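Galactofuranose-binding protein YtfQ (Escherichia coli, PDB 2VK2) binds alpha- and beta-galactofuranose in the periplasm as the solute-binding component of the ABC transporter YtfQRT-YjfF. Local coordinates at residues 133-138 / 145-150; 201-206 / 223-228; 117-122 / 240-245. All coordinates share one frame; numbering follows the deposited sequence. Where two conformers were deposited one is given.

Contact 1 (133-138 / 145-150); sequences ELQGTV and DRKKGF. With GZL (beta-D-galactofuranose), chain B.
K147 reaches from its helix to E133 and Q135 on the neighbouring strand, and nearly every carbon of its chain meets something on the way. CB and CG pass beside the carboxylate, with K147 CG 3.7 Å from E133 OE2. K147 CD then comes alongside the Q135 amide, 3.9 Å from Q135 OE1, and K147 CE stays close to NE2 of the same group. The final torsion breaks the otherwise extended chain (chi4 54°), turning the ammonium away from the amide and onto E133. There K147 NZ makes a salt bridge of 2.7 Å to the syn lone pair of E133 OE1. The two side chains cross at about a right angle.

Strand 129-135 and helix 141-153 are the first two elements of a beta-alpha-beta unit in one lobe of this periplasmic binding protein, the return strand being 160-167. From that strand S165 OG hydrogen-bonds both E133 OE1 and Q135 NE2, while H198 NE2 binds E133 OE2, so the buried carboxylate is gripped at both oxygens. A water adds a further link, donating to E133 OE2 (2.9 Å) and to K147 O (2.8 Å).

One residue earlier on the helix, R146 serves the sugar instead. Extended from CG to NE, it presents the guanidinium edge-on to beta-D-galactofuranose: R146 NH1 donates to GZL O3 at 2.9 Å with an N-H...O angle of 160°, and R146 NH2 adds a weak bond to the same oxygen. E112 OE1 forms a salt bridge with R146 NE.

Contact 2 (201-206 / 223-228); sequences DMVIGA and TGSIDG. With GZL (beta-D-galactofuranose), chain B.
V203 packs its two methyls against T223 and S225, joining the helix and the second strand of a beta-alpha-beta unit formed by strand 194-197, helix 200-212 and strand 222-225. The axes of the short segments 201-206 and 223-225 run nearly antiparallel, at 160° and 8.4 Å apart, as expected where the helix returns across the sheet of a periplasmic binding protein lobe.

The valine has a chi1 of 109°, off any staggered position. This sets CG1 over the serine, with V203 CG1 3.5 Å from S225 OG, and CG2 over the threonine, with V203 CG2 3.9 Å from T223 CB. V195 and A197 of strand 194-197 and I232 of helix 230-237 also touch this valine.

Both hydroxyls on the strand sit between their own backbone N and carbonyl carbon. For S225 (chi1 56°) this places OG beside the valine methyl, where it hydrogen-bonds D200 OD1; T223 OG1 hydrogen-bonds the backbone N of N242, just before the next strand. G224 lies between them and leaves the helix-facing side to its two neighbours.

Past the corner at I226 the chain enters the sugar site. D227 turns its CG anti to the carbonyl carbon, which lets the carboxylate span two adjacent hydroxyls of beta-D-galactofuranose. GZL O3 donates to D227 OD1 at 2.6 Å, and GZL O2 to D227 OD2, also at 2.6 Å. The start of the helix is tied in by a water that accepts from D201 N at 2.8 Å and donates to D227 OD2 at 2.7 Å.

Contact 3 (117-122 / 240-245); sequences GDWLVK and EANASV
W119 on the helix and A243 at the start of the strand are the closest pair of backbone positions, their CA atoms 7.9 Å apart, a spacing filled by side chains alone. The indole does most of this filling. With CG anti to the backbone N (chi1 166°), the ring swings out from the helix and lies flat against the A243 methyl. A243 CB sits 3.7 Å from the centroid of the six-membered ring of W119 and only 10° off its normal, a CH-pi contact over the face. The methyl is also 3.7 Å from W119 CD2, at the fusion of the two rings.

N242 adds a second, more oblique contact through its CB alone: N242 CB lies 3.6 Å from W119 CH2 and equally far from CZ2, at the outer end of the indole. Both contacts fall on the six-membered ring and are apolar.

Replacing W119 by an alanine takes the indole away, and would probably leave a gap between helix and strand, with the A243 methyl and N242 CB lacking their aromatic partner.

This is structural packing away from the sugar site, joining helix 109-124 to strand 243-246, next to the edge strand of the mixed sheet. L281 touches both W119 and A243 from a loop. Further along the strand, V245 continues the interface against E112, L115 and I116 of the same helix. A241, ahead of the strand, and S244 pack on helix 230-237, and strands 222-225 and 278-280 flank strand 243-246 within the sheet.

All three contacts pack helices on one mixed sheet of the same lobe. Contacts 1 and 2 have centres 12 Å apart and both reach beta-D-galactofuranose, meeting at its O3, where R146 donates and D227 accepts; R146 CD also lies 3.5 Å from I226 CD1. Contact 3, away from the sugar, is coupled to contact 2 (centres 11 Å apart) through neighbouring strands: S225 N lies 3.0 Å from A243 O and D227 N 2.7 Å from V245 O, both probable hydrogen bonds, the second at the sugar-binding aspartate itself. Contacts 1 and 3 join through their helices, F150 CD1 lying 3.6 Å from G117 CA.

Contact 1 (133-138 / 145-150)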
# COMPACT_ATOMS: atom_id res chain seq x y z
N GLU A 133 -8.71 -14.04 0.97
CA GLU A 133 -8.04 -12.77 1.20
C GLU A 133 -6.53 -12.95 1.28
O GLU A 133 -6.04 -13.75 2.07
CB GLU A 133 -8.56 -12.12 2.48
CG GLU A 133 -7.91 -10.78 2.83
CD GLU A 133 -8.47 -10.16 4.08
OE1 GLU A 133 -8.76 -10.91 5.04
OE2 GLU A 133 -8.63 -8.92 4.12
N LEU A 134 -5.81 -12.19 0.47
CA LEU A 134 -4.36 -12.10 0.55
C LEU A 134 -4.03 -10.80 1.28
O LEU A 134 -4.14 -9.71 0.72
CB LEU A 134 -3.73 -12.12 -0.84
CG LEU A 134 -3.95 -13.42 -1.63
CD1 LEU A 134 -3.51 -13.26 -3.07
CD2 LEU A 134 -3.22 -14.57 -0.97
N GLN A 135 -3.66 -10.92 2.55
CA GLN A 135 -3.36 -9.75 3.36
C GLN A 135 -1.96 -9.22 3.09
O GLN A 135 -1.09 -9.95 2.64
CB GLN A 135 -3.45 -10.07 4.86
CG GLN A 135 -4.79 -10.58 5.33
CD GLN A 135 -4.84 -10.69 6.84
OE1 GLN A 135 -4.26 -9.88 7.56
NE2 GLN A 135 -5.55 -11.70 7.33
N GLY A 136 -1.76 -7.95 3.40
CA GLY A 136 -0.43 -7.37 3.39
C GLY A 136 0.38 -7.82 4.59
O GLY A 136 -0.07 -8.65 5.39
N THR A 137 1.58 -7.27 4.70
CA THR A 137 2.50 -7.55 5.80
C THR A 137 1.80 -7.47 7.15
O THR A 137 1.10 -6.50 7.44
CB THR A 137 3.65 -6.54 5.75
OG1 THR A 137 4.35 -6.68 4.51
CG2 THR A 137 4.62 -6.75 6.91
N VAL A 138 1.99 -8.50 7.97
CA VAL A 138 1.38 -8.56 9.29
C VAL A 138 1.87 -7.38 10.12
O VAL A 138 3.07 -7.13 10.22
CB VAL A 138 1.71 -9.89 10.01
CG1 VAL A 138 1.19 -9.87 11.44
CG2 VAL A 138 1.11 -11.06 9.25
N ASP A 145 -6.01 -1.91 8.10
CA ASP A 145 -7.08 -1.03 7.65
C ASP A 145 -7.81 -1.54 6.41
O ASP A 145 -9.03 -1.45 6.32
CB ASP A 145 -6.55 0.39 7.41
CG ASP A 145 -6.17 1.11 8.69
OD1 ASP A 145 -6.48 0.61 9.79
OD2 ASP A 145 -5.56 2.19 8.58
N ARG A 146 -7.06 -2.09 5.45
CA ARG A 146 -7.68 -2.65 4.25
C ARG A 146 -8.51 -3.89 4.57
O ARG A 146 -9.55 -4.11 3.96
CB ARG A 146 -6.62 -2.97 3.19
CG ARG A 146 -6.11 -1.73 2.52
CD ARG A 146 -4.88 -1.98 1.69
NE ARG A 146 -4.41 -0.73 1.11
CZ ARG A 146 -3.24 -0.58 0.52
NH1 ARG A 146 -2.40 -1.61 0.42
NH2 ARG A 146 -2.89 0.60 0.03
N LYS A 147 -8.07 -4.68 5.55
CA LYS A 147 -8.87 -5.80 6.03
C LYS A 147 -10.19 -5.29 6.63
O LYS A 147 -11.26 -5.80 6.30
CB LYS A 147 -8.09 -6.62 7.06
CG LYS A 147 -8.87 -7.79 7.62
CD LYS A 147 -7.96 -8.81 8.30
CE LYS A 147 -8.73 -10.03 8.76
NZ LYS A 147 -9.52 -10.66 7.66
N LYS A 148 -10.10 -4.29 7.49
CA LYS A 148 -11.28 -3.73 8.16
C LYS A 148 -12.27 -3.12 7.17
O LYS A 148 -13.47 -3.35 7.27
CB LYS A 148 -10.89 -2.67 9.20
CG LYS A 148 -12.08 -2.04 9.92
CD LYS A 148 -11.67 -0.89 10.83
CE LYS A 148 -12.88 -0.16 11.40
NZ LYS A 148 -12.51 1.16 11.98
N GLY A 149 -11.77 -2.33 6.22
CA GLY A 149 -12.64 -1.66 5.26
C GLY A 149 -13.46 -2.62 4.42
O GLY A 149 -14.66 -2.43 4.24
N PHE A 150 -12.80 -3.66 3.92
CA PHE A 150 -13.48 -4.68 3.13
C PHE A 150 -14.49 -5.44 3.98
O PHE A 150 -15.62 -5.65 3.55
CB PHE A 150 -12.44 -5.64 2.55
CG PHE A 150 -13.02 -6.71 1.66
CD1 PHE A 150 -13.28 -6.46 0.32
CD2 PHE A 150 -13.28 -7.97 2.17
CE1 PHE A 150 -13.81 -7.46 -0.50
CE2 PHE A 150 -13.80 -8.97 1.36
CZ PHE A 150 -14.07 -8.71 0.03
C6 GZL B . 0.54 1.59 0.70
C5 GZL B . 1.39 0.67 1.19
C4 GZL B . 1.59 -0.71 0.58
C3 GZL B . 1.12 -1.03 -0.81
C2 GZL B . 2.07 -1.67 -1.48
O6 GZL B . 0.39 2.78 1.29
O5 GZL B . 2.04 0.92 2.33
O4 GZL B . 2.99 -1.03 0.53
O3 GZL B . -0.11 -0.76 -1.23
C1 GZL B . 3.31 -1.74 -0.67
O2 GZL B . 2.01 -2.18 -2.71
O1 GZL B . 3.66 -3.09 -0.36
O HOH W 1 -11.32 -8.33 5.12

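Contact 2 (201-206 / 223-228)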
# COMPACT_ATOMS: atom_id res chain seq x y z
N ASP A 201 -0.02 -6.38 -6.62
CA ASP A 201 1.05 -7.34 -6.87
C ASP A 201 0.70 -8.75 -6.38
O ASP A 201 0.89 -9.72 -7.10
CB ASP A 201 2.38 -6.88 -6.25
CG ASP A 201 3.11 -5.86 -7.11
OD1 ASP A 201 2.44 -5.04 -7.77
OD2 ASP A 201 4.36 -5.88 -7.12
N MET A 202 0.17 -8.85 -5.16
CA MET A 202 -0.27 -10.15 -4.64
C MET A 202 -1.35 -10.77 -5.52
O MET A 202 -1.32 -11.98 -5.76
CB MET A 202 -0.77 -10.03 -3.20
CG MET A 202 0.35 -9.88 -2.18
SD MET A 202 -0.23 -9.90 -0.48
CE MET A 202 -1.39 -8.54 -0.48
N VAL A 203 -2.28 -9.95 -6.01
CA VAL A 203 -3.35 -10.46 -6.87
C VAL A 203 -2.84 -10.85 -8.26
O VAL A 203 -3.39 -11.75 -8.89
CB VAL A 203 -4.54 -9.45 -6.98
CG1 VAL A 203 -4.60 -8.80 -8.36
CG2 VAL A 203 -5.85 -10.15 -6.67
N ILE A 204 -1.78 -10.20 -8.73
CA ILE A 204 -1.16 -10.57 -10.00
C ILE A 204 -0.50 -11.95 -9.89
O ILE A 204 -0.59 -12.76 -10.81
CB ILE A 204 -0.16 -9.49 -10.47
CG1 ILE A 204 -0.92 -8.22 -10.87
CG2 ILE A 204 0.65 -9.99 -11.66
CD1 ILE A 204 -0.07 -6.98 -10.96
N GLY A 205 0.13 -12.22 -8.75
CA GLY A 205 0.60 -13.56 -8.43
C GLY A 205 -0.56 -14.55 -8.35
O GLY A 205 -0.47 -15.66 -8.87
N ALA A 206 -1.65 -14.13 -7.71
CA ALA A 206 -2.85 -14.96 -7.61
C ALA A 206 -3.43 -15.30 -8.99
O ALA A 206 -3.85 -16.43 -9.22
CB ALA A 206 -3.90 -14.26 -6.76
N THR A 223 -11.17 -10.74 -9.18
CA THR A 223 -10.08 -10.11 -8.44
C THR A 223 -10.43 -8.69 -8.05
O THR A 223 -10.99 -7.93 -8.84
CB THR A 223 -8.75 -10.10 -9.24
OG1 THR A 223 -8.76 -9.05 -10.22
CG2 THR A 223 -8.51 -11.44 -9.92
N GLY A 224 -10.11 -8.35 -6.80
CA GLY A 224 -10.21 -6.98 -6.30
C GLY A 224 -8.94 -6.69 -5.52
O GLY A 224 -8.55 -7.48 -4.68
N SER A 225 -8.29 -5.58 -5.83
CA SER A 225 -7.00 -5.27 -5.21
C SER A 225 -6.77 -3.76 -5.19
O SER A 225 -7.62 -2.99 -5.62
CB SER A 225 -5.88 -6.01 -5.94
OG SER A 225 -5.87 -5.71 -7.32
N ILE A 226 -5.62 -3.35 -4.65
CA ILE A 226 -5.34 -1.94 -4.43
C ILE A 226 -3.94 -1.59 -4.90
O ILE A 226 -3.00 -2.35 -4.66
CB ILE A 226 -5.50 -1.59 -2.93
CG1 ILE A 226 -6.95 -1.82 -2.48
CG2 ILE A 226 -5.09 -0.15 -2.66
CD1 ILE A 226 -7.11 -2.03 -0.99
N ASP A 227 -3.84 -0.45 -5.58
CA ASP A 227 -2.59 0.30 -5.88
C ASP A 227 -2.71 1.00 -7.23
O ASP A 227 -2.30 2.15 -7.37
CB ASP A 227 -1.32 -0.56 -5.90
CG ASP A 227 -0.72 -0.77 -4.53
OD1 ASP A 227 -1.12 -0.11 -3.55
OD2 ASP A 227 0.18 -1.63 -4.45
N GLY A 228 -3.24 0.30 -8.22
CA GLY A 228 -3.27 0.80 -9.59
C GLY A 228 -1.90 0.78 -10.23
O GLY A 228 -1.49 1.75 -10.86
C6 GZL B . 0.54 1.59 0.70
C5 GZL B . 1.39 0.67 1.19
C4 GZL B . 1.59 -0.71 0.58
C3 GZL B . 1.12 -1.03 -0.81
C2 GZL B . 2.07 -1.67 -1.48
O6 GZL B . 0.39 2.78 1.29
O5 GZL B . 2.04 0.92 2.33
O4 GZL B . 2.99 -1.03 0.53
O3 GZL B . -0.11 -0.76 -1.23
C1 GZL B . 3.31 -1.74 -0.67
O2 GZL B . 2.01 -2.18 -2.71
O1 GZL B . 3.66 -3.09 -0.36
O HOH W 2 0.86 -3.75 -6.02

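Contact 3 (117-122 / 240-245)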
# COMPACT_ATOMS: atom_id res chain seq x y z
N GLY A 117 -14.92 -3.70 -1.40
CA GLY A 117 -16.05 -4.42 -0.81
C GLY A 117 -17.39 -3.99 -1.38
O GLY A 117 -18.22 -4.84 -1.72
N ASP A 118 -17.60 -2.68 -1.49
CA ASP A 118 -18.83 -2.13 -2.07
C ASP A 118 -18.99 -2.60 -3.52
O ASP A 118 -20.08 -2.98 -3.94
CB ASP A 118 -18.82 -0.60 -2.04
CG ASP A 118 -18.99 -0.02 -0.64
OD1 ASP A 118 -19.34 -0.77 0.30
OD2 ASP A 118 -18.79 1.20 -0.50
N TRP A 119 -17.89 -2.57 -4.27
CA TRP A 119 -17.90 -3.05 -5.64
C TRP A 119 -18.34 -4.51 -5.70
O TRP A 119 -19.19 -4.88 -6.52
CB TRP A 119 -16.53 -2.87 -6.31
CG TRP A 119 -16.44 -3.65 -7.57
CD1 TRP A 119 -16.92 -3.29 -8.79
CD2 TRP A 119 -15.88 -4.96 -7.72
NE1 TRP A 119 -16.68 -4.29 -9.70
CE2 TRP A 119 -16.04 -5.33 -9.08
CE3 TRP A 119 -15.24 -5.85 -6.85
CZ2 TRP A 119 -15.59 -6.55 -9.57
CZ3 TRP A 119 -14.80 -7.06 -7.35
CH2 TRP A 119 -14.97 -7.40 -8.70
N LEU A 120 -17.76 -5.34 -4.84
CA LEU A 120 -18.06 -6.77 -4.82
C LEU A 120 -19.52 -7.06 -4.49
O LEU A 120 -20.15 -7.90 -5.12
CB LEU A 120 -17.15 -7.51 -3.84
CG LEU A 120 -17.33 -9.03 -3.78
CD1 LEU A 120 -16.93 -9.67 -5.11
CD2 LEU A 120 -16.52 -9.61 -2.64
N VAL A 121 -20.06 -6.35 -3.50
CA VAL A 121 -21.46 -6.51 -3.11
C VAL A 121 -22.37 -6.28 -4.32
O VAL A 121 -23.28 -7.08 -4.57
CB VAL A 121 -21.85 -5.54 -1.97
CG1 VAL A 121 -23.35 -5.55 -1.73
CG2 VAL A 121 -21.11 -5.91 -0.69
N LYS A 122 -22.12 -5.21 -5.07
CA LYS A 122 -22.89 -4.91 -6.27
C LYS A 122 -22.67 -5.95 -7.37
O LYS A 122 -23.61 -6.37 -8.04
CB LYS A 122 -22.55 -3.52 -6.80
CG LYS A 122 -23.07 -2.38 -5.94
CD LYS A 122 -22.54 -1.04 -6.41
N GLU A 240 -8.51 -10.45 -17.18
CA GLU A 240 -8.08 -11.33 -16.09
C GLU A 240 -8.09 -10.69 -14.70
O GLU A 240 -7.81 -11.37 -13.71
CB GLU A 240 -6.69 -11.90 -16.41
CG GLU A 240 -6.71 -12.70 -17.71
CD GLU A 240 -5.43 -13.47 -17.98
OE1 GLU A 240 -4.37 -13.08 -17.45
OE2 GLU A 240 -5.49 -14.46 -18.74
N ALA A 241 -8.44 -9.40 -14.62
CA ALA A 241 -8.61 -8.70 -13.34
C ALA A 241 -9.86 -7.82 -13.41
O ALA A 241 -10.21 -7.32 -14.48
CB ALA A 241 -7.38 -7.87 -13.03
N ASN A 242 -10.52 -7.61 -12.28
CA ASN A 242 -11.82 -6.91 -12.27
C ASN A 242 -11.86 -5.52 -11.67
O ASN A 242 -12.55 -4.65 -12.19
CB ASN A 242 -12.88 -7.77 -11.59
CG ASN A 242 -13.04 -9.10 -12.25
OD1 ASN A 242 -13.77 -9.24 -13.24
ND2 ASN A 242 -12.35 -10.09 -11.74
N ALA A 243 -11.15 -5.30 -10.57
CA ALA A 243 -11.28 -4.04 -9.83
C ALA A 243 -10.00 -3.69 -9.11
O ALA A 243 -9.38 -4.54 -8.48
CB ALA A 243 -12.44 -4.14 -8.85
N SER A 244 -9.60 -2.42 -9.20
CA SER A 244 -8.45 -1.93 -8.44
C SER A 244 -8.64 -0.49 -8.01
O SER A 244 -9.15 0.33 -8.77
CB SER A 244 -7.16 -2.06 -9.25
OG SER A 244 -6.04 -1.58 -8.51
N VAL A 245 -8.18 -0.17 -6.80
CA VAL A 245 -8.23 1.18 -6.28
C VAL A 245 -6.86 1.84 -6.46
O VAL A 245 -5.85 1.30 -6.02
CB VAL A 245 -8.61 1.19 -4.79
CG1 VAL A 245 -8.55 2.61 -4.23
CG2 VAL A 245 -10.00 0.61 -4.60